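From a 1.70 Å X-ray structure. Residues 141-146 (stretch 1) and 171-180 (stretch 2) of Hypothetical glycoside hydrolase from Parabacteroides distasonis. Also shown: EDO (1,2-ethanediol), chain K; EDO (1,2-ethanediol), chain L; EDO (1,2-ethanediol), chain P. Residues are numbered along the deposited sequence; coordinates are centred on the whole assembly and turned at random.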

# COMPACT_ATOMS: atom_id res chain seq x y z
N LYS A 141 20.10 2.33 -2.20
CA LYS A 141 20.54 3.71 -2.25
C LYS A 141 19.35 4.66 -2.11
O LYS A 141 19.31 5.46 -1.17
N VAL A 142 18.39 4.57 -3.02
CA VAL A 142 17.21 5.43 -3.01
C VAL A 142 15.96 4.57 -3.29
O VAL A 142 15.96 3.82 -4.27
N PRO A 143 14.93 4.67 -2.42
CA PRO A 143 13.67 4.04 -2.76
C PRO A 143 12.89 4.92 -3.73
O PRO A 143 12.82 6.14 -3.54
N ARG A 144 12.34 4.31 -4.77
CA ARG A 144 11.63 5.08 -5.79
C ARG A 144 10.27 4.47 -6.07
O ARG A 144 10.16 3.27 -6.31
N LEU A 145 9.26 5.31 -6.04
CA LEU A 145 7.92 4.90 -6.44
C LEU A 145 7.91 4.65 -7.94
O LEU A 145 8.28 5.54 -8.72
N ALA A 146 7.44 3.48 -8.36
CA ALA A 146 7.44 3.12 -9.77
C ALA A 146 6.11 2.49 -10.16
O ALA A 146 5.30 2.11 -9.30
N PHE A 171 12.45 15.34 -9.12
CA PHE A 171 12.30 14.40 -8.02
C PHE A 171 12.75 12.98 -8.33
O PHE A 171 12.51 12.08 -7.53
N LYS A 172 13.42 12.79 -9.47
CA LYS A 172 13.76 11.43 -9.94
C LYS A 172 14.72 10.67 -9.00
O LYS A 172 14.74 9.44 -9.01
N ASP A 173 15.46 11.40 -8.17
CA ASP A 173 16.40 10.79 -7.24
C ASP A 173 16.02 11.04 -5.77
O ASP A 173 16.81 10.81 -4.87
N GLU A 174 14.79 11.48 -5.55
CA GLU A 174 14.27 11.65 -4.21
C GLU A 174 13.72 10.33 -3.73
O GLU A 174 13.27 9.51 -4.54
N ALA A 175 13.76 10.13 -2.41
CA ALA A 175 13.18 8.94 -1.79
C ALA A 175 11.66 9.05 -1.81
O ALA A 175 11.12 9.97 -1.21
N THR A 176 10.98 8.13 -2.51
CA THR A 176 9.53 8.14 -2.64
C THR A 176 8.99 6.71 -2.55
O THR A 176 9.72 5.74 -2.82
N LYS A 177 7.73 6.60 -2.14
CA LYS A 177 7.05 5.32 -1.93
C LYS A 177 5.62 5.57 -1.49
O LYS A 177 5.25 6.72 -1.19
N SER A 178 4.81 4.50 -1.50
CA SER A 178 3.53 4.44 -0.80
C SER A 178 2.45 5.29 -1.44
O SER A 178 2.14 6.39 -0.96
N ALA A 179 1.85 4.77 -2.51
CA ALA A 179 0.90 5.54 -3.30
C ALA A 179 -0.50 4.95 -3.30
O ALA A 179 -0.68 3.76 -3.50
N SER A 180 -1.49 5.83 -3.16
CA SER A 180 -2.91 5.49 -3.12
C SER A 180 -3.64 6.22 -4.24
O SER A 180 -3.97 7.41 -4.11

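Residues 142-145 meet the second stretch along the loop that follows the turn at Phe-171 to Glu-174, with Pro-143, Arg-144 and Leu-145 nearest Ala-175, Thr-176 and Lys-177, respectively. The two stretches bury 488 Å² between them, yet a single backbone-to-backbone hydrogen bond joins them, from Thr-176 N to Pro-143 O (2.9 Å, nearly straight). The same carbonyl also receives a CA-H...O contact from Ala-175, with Ala-175 CA 3.3 Å from Pro-143 O. Side chains supply the remaining direct polar links.

Thr-176 is central to this arrangement. In its p rotamer, the Thr-176 hydroxyl accepts from the backbone of Leu-145: Leu-145 N donates to Thr-176 OG1 at 2.9 Å and an angle of 175°, whereas Thr-176 O, although 3.3 Å from Leu-145 N, is too poorly aligned to accept. While accepting this hydrogen bond, the Thr-176 hydroxyl donates its own proton to the chain K ethanediol, with Thr-176 OG1 2.6 Å from O1 of the diol. O1 of the chain K ethanediol in turn donates to Glu-174 O, also at 2.6 Å, while O2 of the same chain K diol donates to Leu-145 O at 2.9 Å. A molecule probably derived from the crystallisation liquor thus bridges the stretches and satisfies two carbonyls. Not every backbone group is so served: Lys-177 N is buried by the contact and has no partner in the model.

Arg-144 starts with its CA-to-CB bond directed away from the second stretch, but an extended m, t, t chain brings the guanidinium back to the turn. Arg-144 NE donates to Lys-172 O (2.8 Å), and Arg-144 NH2 forms a salt bridge with Asp-173 OD1, again at 2.8 Å. Both acceptors lie at the edge of the guanidinium, near its plane, as suits its N-H groups; C1 of the chain L ethanediol sits over one face. Asp-173, in the m rotamer, divides its carboxylate between two cations, since Asp-173 OD2 takes a second salt bridge, 3.0 Å from Lys-172 NZ. Lys-172 NZ also makes a weak hydrogen bond to O2 of the chain L diol (3.1 Å).

Van der Waals contacts complete the packing. Val-142 points toward the second stretch in the t rotamer, and Val-142 CG1 rests 3.5 Å from both Asp-173 O and Glu-174 O. Pro-143 is set sideways, its ring puckered C-gamma endo, with Pro-143 CD in apolar contact 3.7 Å from Ala-175 CB. Leu-145 is buried, its CA-to-CB bond directed toward the second stretch; with chi1 t and chi2 p, Leu-145 CD1 comes within 3.8 Å of Ser-178 N and makes an apolar contact, also 3.8 Å, with Ala-179 CB.

Lys-177 points away at CA-to-CB, but its aliphatic portion still passes Pro-143, with Lys-177 CE 4.2 Å from Pro-143 CB. Its ammonium is well satisfied: Lys-177 NZ donates to O2 (2.7 Å) and O1 (3.1 Å) of the chain P ethanediol and is hydrogen-bonded elsewhere in the structure. Ser-178 also points away, in the m rotamer, and its hydroxyl finds its partner elsewhere.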

# COMPACT_ATOMS: atom_id res chain seq x y z
CB LYS A 141 21.31 3.95 -3.54
CG LYS A 141 22.59 3.13 -3.59
CD LYS A 141 23.51 3.57 -4.68
CE LYS A 141 23.11 3.06 -6.03
NZ LYS A 141 24.34 2.64 -6.81
CB VAL A 142 17.28 6.52 -4.10
CG1 VAL A 142 16.09 7.47 -3.97
CG2 VAL A 142 18.62 7.33 -4.03
CB PRO A 143 12.95 3.91 -1.41
CG PRO A 143 13.49 5.06 -0.62
CD PRO A 143 14.86 5.35 -1.12
CB ARG A 144 12.41 5.18 -7.08
CG ARG A 144 13.78 5.89 -6.96
CD ARG A 144 14.43 6.02 -8.33
NE ARG A 144 15.64 6.84 -8.31
CZ ARG A 144 16.86 6.40 -8.02
NH1 ARG A 144 17.07 5.14 -7.70
NH2 ARG A 144 17.88 7.26 -8.03
CB LEU A 145 6.93 6.01 -6.08
CG LEU A 145 5.46 5.77 -6.24
CD1 LEU A 145 4.95 4.61 -5.32
CD2 LEU A 145 4.74 7.09 -5.94
CB ALA A 146 8.64 2.17 -10.08
CB PHE A 171 10.84 14.39 -7.57
CG PHE A 171 10.38 15.73 -7.10
CD1 PHE A 171 10.75 16.19 -5.83
CD2 PHE A 171 9.62 16.55 -7.92
CE1 PHE A 171 10.35 17.44 -5.38
CE2 PHE A 171 9.21 17.80 -7.48
CZ PHE A 171 9.59 18.26 -6.21
CB LYS A 172 14.33 11.47 -11.37
CG LYS A 172 15.77 11.88 -11.47
CD LYS A 172 16.19 12.08 -12.94
CE LYS A 172 17.68 12.35 -13.04
NZ LYS A 172 18.48 11.18 -12.57
CB ASP A 173 17.82 11.31 -7.55
CG ASP A 173 18.30 10.89 -8.93
OD1 ASP A 173 18.15 9.71 -9.29
OD2 ASP A 173 18.86 11.74 -9.67
CB GLU A 174 13.17 12.71 -4.20
CG GLU A 174 13.74 14.11 -4.38
CD GLU A 174 14.60 14.52 -3.21
OE1 GLU A 174 14.05 14.58 -2.08
OE2 GLU A 174 15.81 14.74 -3.40
CB ALA A 175 13.66 8.81 -0.35
CB THR A 176 9.07 8.77 -3.97
OG1 THR A 176 9.56 8.02 -5.09
CG2 THR A 176 9.56 10.26 -4.09
CB LYS A 177 7.76 4.48 -0.85
CG LYS A 177 7.98 5.22 0.47
CD LYS A 177 8.47 4.31 1.60
CE LYS A 177 9.81 3.68 1.30
NZ LYS A 177 10.27 2.75 2.38
CB SER A 178 3.69 4.77 0.69
OG SER A 178 4.74 3.96 1.23
CB ALA A 179 1.40 5.69 -4.74
CB SER A 180 -3.49 5.94 -1.77
OG SER A 180 -2.80 5.30 -0.72
C1 EDO K . 11.19 9.52 -7.53
O1 EDO K . 11.67 8.73 -6.46
C2 EDO K . 10.64 8.74 -8.73
O2 EDO K . 9.29 8.26 -8.62
C1 EDO L . 16.84 6.50 -12.02
O1 EDO L . 15.45 6.30 -12.32
C2 EDO L . 17.18 7.98 -12.01
O2 EDO L . 17.00 8.58 -13.29
C1 EDO P . 14.15 1.81 2.24
O1 EDO P . 13.37 3.01 2.17
C2 EDO P . 13.50 0.76 1.37
O2 EDO P . 12.08 0.91 1.47